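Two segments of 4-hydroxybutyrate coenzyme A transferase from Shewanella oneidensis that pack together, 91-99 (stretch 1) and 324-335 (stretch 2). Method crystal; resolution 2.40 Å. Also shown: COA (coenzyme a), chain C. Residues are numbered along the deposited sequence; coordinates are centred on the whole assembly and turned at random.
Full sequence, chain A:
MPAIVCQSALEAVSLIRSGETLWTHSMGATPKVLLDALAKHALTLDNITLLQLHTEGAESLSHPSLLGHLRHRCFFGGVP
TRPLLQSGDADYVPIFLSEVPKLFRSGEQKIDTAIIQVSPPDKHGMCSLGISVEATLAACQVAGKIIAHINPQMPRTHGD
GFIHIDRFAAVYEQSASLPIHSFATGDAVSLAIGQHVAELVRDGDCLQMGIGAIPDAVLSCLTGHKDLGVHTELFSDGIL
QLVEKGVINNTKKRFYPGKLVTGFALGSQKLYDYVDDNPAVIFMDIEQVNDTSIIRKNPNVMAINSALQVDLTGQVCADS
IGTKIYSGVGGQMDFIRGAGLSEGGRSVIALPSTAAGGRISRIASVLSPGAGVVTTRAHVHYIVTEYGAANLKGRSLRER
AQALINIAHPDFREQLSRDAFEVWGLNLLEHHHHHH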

ATOM      1  N   ASP A  91      15.859  13.569  12.313  1.00 40.04           N
ATOM      2  CA  ASP A  91      15.363  13.241  10.991  1.00 37.90           C
ATOM      3  C   ASP A  91      14.398  12.075  11.023  1.00 37.00           C
ATOM      4  O   ASP A  91      14.626  11.100  11.730  1.00 36.50           O
ATOM      5  N   TYR A  92      13.320  12.186  10.252  1.00 35.57           N
ATOM      6  CA  TYR A  92      12.322  11.132  10.152  1.00 34.23           C
ATOM      7  C   TYR A  92      12.345  10.555   8.745  1.00 34.58           C
ATOM      8  O   TYR A  92      12.151  11.284   7.760  1.00 34.26           O
ATOM      9  N   VAL A  93      12.575   9.243   8.661  1.00 33.10           N
ATOM     10  CA  VAL A  93      12.625   8.540   7.387  1.00 31.39           C
ATOM     11  C   VAL A  93      11.430   7.620   7.240  1.00 30.50           C
ATOM     12  O   VAL A  93      11.386   6.554   7.830  1.00 32.48           O
ATOM     13  N   PRO A  94      10.434   8.022   6.445  1.00 29.80           N
ATOM     14  CA  PRO A  94       9.267   7.157   6.286  1.00 29.56           C
ATOM     15  C   PRO A  94       9.614   5.851   5.552  1.00 29.17           C
ATOM     16  O   PRO A  94      10.209   5.881   4.475  1.00 28.71           O
ATOM     17  N   ILE A  95       9.240   4.713   6.135  1.00 28.73           N
ATOM     18  CA  ILE A  95       9.537   3.413   5.521  1.00 28.68           C
ATOM     19  C   ILE A  95       8.760   2.278   6.164  1.00 29.14           C
ATOM     20  O   ILE A  95       8.624   2.245   7.384  1.00 28.02           O
ATOM     21  N   PHE A  96       8.252   1.345   5.356  1.00 30.48           N
ATOM     22  CA  PHE A  96       7.513   0.210   5.929  1.00 30.64           C
ATOM     23  C   PHE A  96       8.485  -0.527   6.826  1.00 30.16           C
ATOM     24  O   PHE A  96       9.667  -0.628   6.509  1.00 28.50           O
ATOM     25  N   LEU A  97       7.989  -1.031   7.940  1.00 29.43           N
ATOM     26  CA  LEU A  97       8.843  -1.739   8.862  1.00 31.70           C
ATOM     27  C   LEU A  97       9.486  -2.943   8.192  1.00 32.50           C
ATOM     28  O   LEU A  97      10.676  -3.173   8.356  1.00 32.44           O
ATOM     29  N   SER A  98       8.704  -3.692   7.419  1.00 32.51           N
ATOM     30  CA  SER A  98       9.228  -4.867   6.724  1.00 33.69           C
ATOM     31  C   SER A  98      10.302  -4.508   5.697  1.00 33.80           C
ATOM     32  O   SER A  98      11.057  -5.374   5.264  1.00 34.68           O
ATOM     33  N   GLU A  99      10.371  -3.240   5.305  1.00 34.93           N
ATOM     34  CA  GLU A  99      11.361  -2.809   4.317  1.00 36.46           C
ATOM     35  C   GLU A  99      12.692  -2.434   4.965  1.00 35.87           C
ATOM     36  O   GLU A  99      13.703  -2.305   4.282  1.00 36.13           O
ATOM     37  N   LYS A 324       3.806  17.631  11.680  1.00 39.88           N
ATOM     38  CA  LYS A 324       4.611  17.211  12.816  1.00 40.19           C
ATOM     39  C   LYS A 324       4.534  15.704  12.978  1.00 39.25           C
ATOM     40  O   LYS A 324       3.459  15.154  13.228  1.00 38.14           O
ATOM     41  N   ILE A 325       5.678  15.045  12.826  1.00 37.52           N
ATOM     42  CA  ILE A 325       5.748  13.595  12.936  1.00 36.76           C
ATOM     43  C   ILE A 325       5.525  13.129  14.365  1.00 36.72           C
ATOM     44  O   ILE A 325       6.195  13.592  15.284  1.00 37.24           O
ATOM     45  N   TYR A 326       4.576  12.216  14.544  1.00 36.14           N
ATOM     46  CA  TYR A 326       4.275  11.679  15.861  1.00 35.98           C
ATOM     47  C   TYR A 326       4.917  10.301  16.041  1.00 35.49           C
ATOM     48  O   TYR A 326       5.573  10.044  17.050  1.00 35.05           O
ATOM     49  N   SER A 327       4.739   9.413  15.066  1.00 34.88           N
ATOM     50  CA  SER A 327       5.301   8.076  15.182  1.00 35.21           C
ATOM     51  C   SER A 327       5.930   7.549  13.900  1.00 36.20           C
ATOM     52  O   SER A 327       7.070   7.890  13.572  1.00 37.02           O
ATOM     53  N   GLY A 328       5.199   6.709  13.174  1.00 36.23           N
ATOM     54  CA  GLY A 328       5.745   6.159  11.948  1.00 35.50           C
ATOM     55  C   GLY A 328       4.789   5.273  11.176  1.00 34.65           C
ATOM     56  O   GLY A 328       3.691   4.957  11.640  1.00 33.26           O
ATOM     57  N   VAL A 329       5.218   4.887   9.980  1.00 35.04           N
ATOM     58  CA  VAL A 329       4.430   4.025   9.102  1.00 34.81           C
ATOM     59  C   VAL A 329       4.202   2.663   9.738  1.00 34.99           C
ATOM     60  O   VAL A 329       3.088   2.137   9.732  1.00 35.19           O
ATOM     61  N   GLY A 330       5.271   2.097  10.284  1.00 35.20           N
ATOM     62  CA  GLY A 330       5.172   0.796  10.923  1.00 36.96           C
ATOM     63  C   GLY A 330       4.754  -0.325   9.990  1.00 37.09           C
ATOM     64  O   GLY A 330       5.412  -0.593   8.986  1.00 36.67           O
ATOM     65  N   GLY A 331       3.660  -0.995  10.317  1.00 38.12           N
ATOM     66  CA  GLY A 331       3.227  -2.084   9.471  1.00 40.27           C
ATOM     67  C   GLY A 331       1.738  -2.327   9.498  1.00 40.97           C
ATOM     68  O   GLY A 331       1.298  -3.445   9.280  1.00 42.86           O
ATOM     69  N   GLN A 332       0.957  -1.292   9.757  1.00 42.73           N
ATOM     70  CA  GLN A 332      -0.488  -1.462   9.796  1.00 44.09           C
ATOM     71  C   GLN A 332      -1.031  -1.657   8.382  1.00 43.67           C
ATOM     72  O   GLN A 332      -2.024  -2.352   8.181  1.00 42.85           O
HETATM   73  N   MSE A 333      -0.375  -1.046   7.405  1.00 43.76           N
HETATM   74  CA  MSE A 333      -0.839  -1.148   6.032  1.00 45.11           C
HETATM   75  C   MSE A 333      -0.677  -2.564   5.496  1.00 43.42           C
HETATM   76  O   MSE A 333      -1.600  -3.142   4.934  1.00 41.65           O
ATOM     77  N   ASP A 334       0.519  -3.114   5.667  1.00 42.47           N
ATOM     78  CA  ASP A 334       0.809  -4.470   5.218  1.00 39.13           C
ATOM     79  C   ASP A 334      -0.182  -5.455   5.836  1.00 38.03           C
ATOM     80  O   ASP A 334      -0.646  -6.375   5.165  1.00 37.34           O
ATOM     81  N   PHE A 335      -0.507  -5.257   7.114  1.00 35.77           N
ATOM     82  CA  PHE A 335      -1.451  -6.132   7.810  1.00 35.84           C
ATOM     83  C   PHE A 335      -2.885  -5.950   7.334  1.00 35.13           C
ATOM     84  O   PHE A 335      -3.679  -6.896   7.329  1.00 36.03           O
TER

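Two direct hydrogen bonds tie these stretches together, and both lie at the end where the chain of stretch 2 turns into a helix. The backbone N of Leu-97 donates to the backbone O of Gly-330 at 2.8 Å, with an N-H...O angle of 164°, close to linear. It falls where the backbones run close, the CA atoms of Leu-97 and Gly-330 being 4.9 Å apart. One residue on, Ser-98, its chi1 in the p well, donates from OG to OD1 of Asp-334 at 2.9 Å. Asp-334 sits in the first turn of the helix, points toward stretch 1 and takes the m rotamer; both of its carboxylate oxygens also have hydrogen-bond partners elsewhere in the structure.

A single water joins the two bonds into a small network. It donates to Asp-334 OD1 at 2.6 Å and, weakly, to Gly-330 O at 3.3 Å, while accepting a weak bond from Ser-98 N at 3.4 Å. Gly-330 O and Asp-334 OD1 thus each accept both from stretch 1 and from the water.

Two neighbouring glycines also meet the cofactor. The backbone N of Gly-331, at the N-cap position, donates to O5P of coenzyme A at 2.6 Å, with an angle of 165°. Gly-330 has a positive phi of 62°, which by itself favours glycine, and an ideal CB there would lie 2.0 Å from O5P, a clear clash. The same residue therefore offers its carbonyl to Leu-97 and leaves room for the ligand. Farther back, Ser-327 points away from stretch 1 and gives a weak hydrogen bond from OG to O9P of the cofactor at 3.3 Å.

Outward from the polar end, the packing turns apolar around Val-329. This residue points toward stretch 1 with chi1 t, and its CG1 comes within 3.5 Å of CD1 of Phe-96. The CA-to-CB bond of Phe-96 points away from stretch 2, yet its m rotamer leaves the ring within reach of two partners there. The second is the selenomethionine at Met-333, extended through t and t before chi3 turns to p: its CE lies 3.6 Å from CE1 of Phe-96, and its SE is 4.8 Å from the ring centroid, in an oblique approach. The backbone O of Ile-95 adds a contact at 3.8 Å to CB of Val-329.

At the far end, Tyr-92 gives up more area to the contact than any other residue. It points toward stretch 2 with chi1 t, and Ile-325, with both chi angles m, points back. CG2 of Ile-325 sits over one face of the tyrosine ring, 3.6 Å from its centroid and only 6° off the normal, a well-centred CH-pi contact; CD1 of Ile-325 meets Tyr-92 CD1 at 3.5 Å. The hydroxyl reaches on to the backbone, with OH 3.5 Å from CA of Gly-328. The rule that emerges is that a backbone bond and a serine-carboxylate bond hold one end, while the rings of Tyr-92 and Phe-96 pack against Ile-325, Val-329 and Met-333 along the rest.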

ATOM      1  CB  ASP A  91      16.523  12.905  10.074  1.00 38.61           C
ATOM      2  CG  ASP A  91      17.419  14.079   9.846  1.00 39.67           C
ATOM      3  OD1 ASP A  91      16.866  15.168   9.612  1.00 41.90           O
ATOM      4  OD2 ASP A  91      18.661  13.925   9.894  1.00 39.58           O
ATOM      5  CB  TYR A  92      10.928  11.666  10.439  1.00 34.64           C
ATOM      6  CG  TYR A  92       9.809  10.711  10.060  1.00 35.24           C
ATOM      7  CD1 TYR A  92       8.860  11.064   9.102  1.00 36.24           C
ATOM      8  CD2 TYR A  92       9.676   9.475  10.685  1.00 36.38           C
ATOM      9  CE1 TYR A  92       7.804  10.212   8.785  1.00 37.44           C
ATOM     10  CE2 TYR A  92       8.626   8.616  10.377  1.00 36.16           C
ATOM     11  CZ  TYR A  92       7.693   8.995   9.433  1.00 37.71           C
ATOM     12  OH  TYR A  92       6.615   8.177   9.170  1.00 38.60           O
ATOM     13  CB  VAL A  93      13.922   7.713   7.262  1.00 31.01           C
ATOM     14  CG1 VAL A  93      13.956   6.987   5.913  1.00 30.36           C
ATOM     15  CG2 VAL A  93      15.129   8.634   7.390  1.00 29.99           C
ATOM     16  CB  PRO A  94       8.293   8.049   5.521  1.00 28.53           C
ATOM     17  CG  PRO A  94       9.194   8.890   4.674  1.00 27.15           C
ATOM     18  CD  PRO A  94      10.323   9.232   5.609  1.00 28.39           C
ATOM     19  CB  ILE A  95      11.030   3.073   5.639  1.00 25.84           C
ATOM     20  CG1 ILE A  95      11.308   1.702   5.023  1.00 27.80           C
ATOM     21  CG2 ILE A  95      11.433   3.024   7.085  1.00 26.10           C
ATOM     22  CD1 ILE A  95      12.764   1.393   4.916  1.00 23.66           C
ATOM     23  CB  PHE A  96       6.994  -0.748   4.847  1.00 31.12           C
ATOM     24  CG  PHE A  96       6.092  -0.094   3.859  1.00 32.85           C
ATOM     25  CD1 PHE A  96       4.938   0.550   4.281  1.00 34.28           C
ATOM     26  CD2 PHE A  96       6.448  -0.023   2.521  1.00 32.70           C
ATOM     27  CE1 PHE A  96       4.154   1.270   3.385  1.00 34.07           C
ATOM     28  CE2 PHE A  96       5.670   0.693   1.616  1.00 34.13           C
ATOM     29  CZ  PHE A  96       4.521   1.345   2.052  1.00 34.48           C
ATOM     30  CB  LEU A  97       8.048  -2.166  10.096  1.00 32.69           C
ATOM     31  CG  LEU A  97       8.800  -1.746  11.365  1.00 34.79           C
ATOM     32  CD1 LEU A  97       7.861  -0.963  12.267  1.00 38.79           C
ATOM     33  CD2 LEU A  97       9.371  -2.958  12.076  1.00 36.27           C
ATOM     34  CB  SER A  98       8.096  -5.619   6.040  1.00 33.50           C
ATOM     35  OG  SER A  98       7.365  -4.751   5.190  1.00 37.87           O
ATOM     36  CB  GLU A  99      10.869  -1.588   3.529  1.00 39.27           C
ATOM     37  CG  GLU A  99       9.582  -1.753   2.738  1.00 42.92           C
ATOM     38  CD  GLU A  99       9.708  -2.706   1.566  1.00 44.63           C
ATOM     39  OE1 GLU A  99      10.648  -2.550   0.758  1.00 44.00           O
ATOM     40  OE2 GLU A  99       8.846  -3.607   1.444  1.00 47.78           O
ATOM     41  CB  LYS A 324       4.141  17.886  14.103  1.00 42.52           C
ATOM     42  CG  LYS A 324       2.773  18.518  14.014  1.00 46.11           C
ATOM     43  CD  LYS A 324       2.869  20.039  13.773  1.00 48.99           C
ATOM     44  CE  LYS A 324       2.310  20.460  12.397  1.00 51.04           C
ATOM     45  NZ  LYS A 324       0.865  20.120  12.173  1.00 48.95           N
ATOM     46  CB  ILE A 325       7.104  13.071  12.464  1.00 35.85           C
ATOM     47  CG1 ILE A 325       7.443  13.671  11.097  1.00 34.88           C
ATOM     48  CG2 ILE A 325       7.081  11.549  12.411  1.00 35.86           C
ATOM     49  CD1 ILE A 325       6.405  13.426  10.029  1.00 33.84           C
ATOM     50  CB  TYR A 326       2.757  11.572  16.060  1.00 36.22           C
ATOM     51  CG  TYR A 326       2.349  11.130  17.453  1.00 38.38           C
ATOM     52  CD1 TYR A 326       2.276  12.045  18.509  1.00 38.32           C
ATOM     53  CD2 TYR A 326       2.109   9.780  17.732  1.00 37.72           C
ATOM     54  CE1 TYR A 326       1.980  11.622  19.811  1.00 38.76           C
ATOM     55  CE2 TYR A 326       1.816   9.346  19.024  1.00 38.34           C
ATOM     56  CZ  TYR A 326       1.753  10.268  20.059  1.00 39.72           C
ATOM     57  OH  TYR A 326       1.477   9.840  21.346  1.00 41.01           O
ATOM     58  CB  SER A 327       4.221   7.104  15.684  1.00 34.85           C
ATOM     59  OG  SER A 327       3.071   7.146  14.858  1.00 35.55           O
ATOM     60  CB  VAL A 329       5.145   3.826   7.754  1.00 34.70           C
ATOM     61  CG1 VAL A 329       4.443   2.748   6.948  1.00 34.27           C
ATOM     62  CG2 VAL A 329       5.171   5.143   6.985  1.00 32.98           C
ATOM     63  CB  GLN A 332      -1.163  -0.236  10.418  1.00 43.43           C
ATOM     64  CG  GLN A 332      -1.104   0.991   9.532  1.00 44.28           C
ATOM     65  CD  GLN A 332      -2.065   2.086   9.955  1.00 43.53           C
ATOM     66  OE1 GLN A 332      -2.229   3.084   9.250  1.00 42.61           O
ATOM     67  NE2 GLN A 332      -2.698   1.911  11.106  1.00 44.83           N
HETATM   68  CB  MSE A 333      -0.072  -0.171   5.157  1.00 48.38           C
HETATM   69  CG  MSE A 333      -0.703   0.024   3.804  1.00 52.34           C
HETATM   70 SE   MSE A 333       0.523   0.867   2.587  1.00 58.69          SE
HETATM   71  CE  MSE A 333       1.482  -0.712   2.055  1.00 57.19           C
ATOM     72  CB  ASP A 334       2.235  -4.846   5.600  1.00 39.48           C
ATOM     73  CG  ASP A 334       3.273  -4.228   4.678  1.00 41.05           C
ATOM     74  OD1 ASP A 334       4.470  -4.304   5.011  1.00 44.13           O
ATOM     75  OD2 ASP A 334       2.906  -3.677   3.621  1.00 39.78           O
ATOM     76  CB  PHE A 335      -1.389  -5.898   9.322  1.00 34.16           C
ATOM     77  CG  PHE A 335      -0.331  -6.699  10.004  1.00 34.23           C
ATOM     78  CD1 PHE A 335      -0.438  -8.085  10.083  1.00 33.76           C
ATOM     79  CD2 PHE A 335       0.781  -6.085  10.540  1.00 32.75           C
ATOM     80  CE1 PHE A 335       0.560  -8.847  10.685  1.00 33.55           C
ATOM     81  CE2 PHE A 335       1.784  -6.837  11.140  1.00 34.97           C
ATOM     82  CZ  PHE A 335       1.671  -8.224  11.213  1.00 32.83           C
TER
HETATM   83  N1A COA C 501      -5.595  15.824  15.980  1.00 61.29           N
HETATM   84  C2A COA C 501      -4.943  16.561  17.060  1.00 61.98           C
HETATM   85  N3A COA C 501      -4.425  15.708  18.148  1.00 61.87           N
HETATM   86  C4A COA C 501      -4.581  14.242  18.145  1.00 62.27           C
HETATM   87  C5A COA C 501      -5.214  13.524  17.067  1.00 62.79           C
HETATM   88  C6A COA C 501      -5.751  14.359  15.967  1.00 61.78           C
HETATM   89  N6A COA C 501      -6.406  13.754  14.867  1.00 60.23           N
HETATM   90  N7A COA C 501      -5.215  12.163  17.328  1.00 62.96           N
HETATM   91  C8A COA C 501      -4.554  12.044  18.563  1.00 63.13           C
HETATM   92  N9A COA C 501      -4.151  13.297  19.081  1.00 63.18           N
HETATM   93  C1B COA C 501      -3.462  13.582  20.323  1.00 64.39           C
HETATM   94  C2B COA C 501      -4.061  13.076  21.671  1.00 65.05           C
HETATM   95  O2B COA C 501      -4.570  14.097  22.453  1.00 65.31           O
HETATM   96  C3B COA C 501      -2.961  12.274  22.367  1.00 66.26           C
HETATM   97  O3B COA C 501      -2.708  12.804  23.706  1.00 69.91           O
HETATM   98  P3B COA C 501      -1.631  12.202  24.699  1.00 72.29           P
HETATM   99  O7A COA C 501      -1.795  10.765  24.993  1.00 73.24           O
HETATM  100  O8A COA C 501      -0.269  12.400  24.118  1.00 72.41           O
HETATM  101  O9A COA C 501      -1.680  12.967  25.937  1.00 72.10           O
HETATM  102  C4B COA C 501      -1.775  12.300  21.479  1.00 64.41           C
HETATM  103  O4B COA C 501      -2.080  13.065  20.301  1.00 63.86           O
HETATM  104  C5B COA C 501      -1.499  10.743  21.342  1.00 62.82           C
HETATM  105  O5B COA C 501      -2.588  10.070  20.687  1.00 60.28           O
HETATM  106  P1A COA C 501      -3.102   8.512  20.943  1.00 59.48           P
HETATM  107  O1A COA C 501      -3.458   8.224  22.305  1.00 60.50           O
HETATM  108  O2A COA C 501      -4.293   8.167  20.076  1.00 59.13           O
HETATM  109  O3A COA C 501      -1.840   7.683  20.478  1.00 59.59           O
HETATM  110  P2A COA C 501      -1.778   6.129  20.478  1.00 60.33           P
HETATM  111  O4A COA C 501      -0.689   5.691  21.347  1.00 61.11           O
HETATM  112  O5A COA C 501      -3.014   5.543  20.962  1.00 59.29           O
HETATM  113  O6A COA C 501      -1.677   5.533  19.139  1.00 60.07           O
HETATM  114  CBP COA C 501      -1.209   5.532  16.655  1.00 57.18           C
HETATM  115  CCP COA C 501      -2.296   5.707  17.865  1.00 58.07           C
HETATM  116  CDP COA C 501      -0.442   6.848  17.031  1.00 56.31           C
HETATM  117  CEP COA C 501      -1.899   5.707  15.232  1.00 56.41           C
HETATM  118  CAP COA C 501      -0.214   4.184  16.823  1.00 56.44           C
HETATM  119  OAP COA C 501      -1.199   3.115  16.671  1.00 55.72           O
HETATM  120  C9P COA C 501       0.828   4.025  15.710  1.00 55.69           C
HETATM  121  O9P COA C 501       1.991   4.291  15.974  1.00 54.38           O
HETATM  122  N8P COA C 501       0.379   3.562  14.447  1.00 56.32           N
HETATM  123  C7P COA C 501       1.072   3.283  13.196  1.00 55.65           C
HETATM  124  C6P COA C 501       0.945   1.830  12.606  1.00 55.85           C
HETATM  125  C5P COA C 501       1.897   0.838  13.138  1.00 56.48           C
HETATM  126  O5P COA C 501       2.442   0.027  12.381  1.00 57.13           O
HETATM  127  N4P COA C 501       2.127   0.914  14.557  1.00 58.14           N
HETATM  128  C3P COA C 501       2.989   0.146  15.443  1.00 59.42           C
HETATM  129  C2P COA C 501       2.891  -1.423  15.339  1.00 59.96           C
HETATM  130  S1P COA C 501       4.499  -2.222  15.075  1.00 60.53           S
HETATM  131  O   HOH W   1       5.284  -3.469   7.292  1.00 19.14           O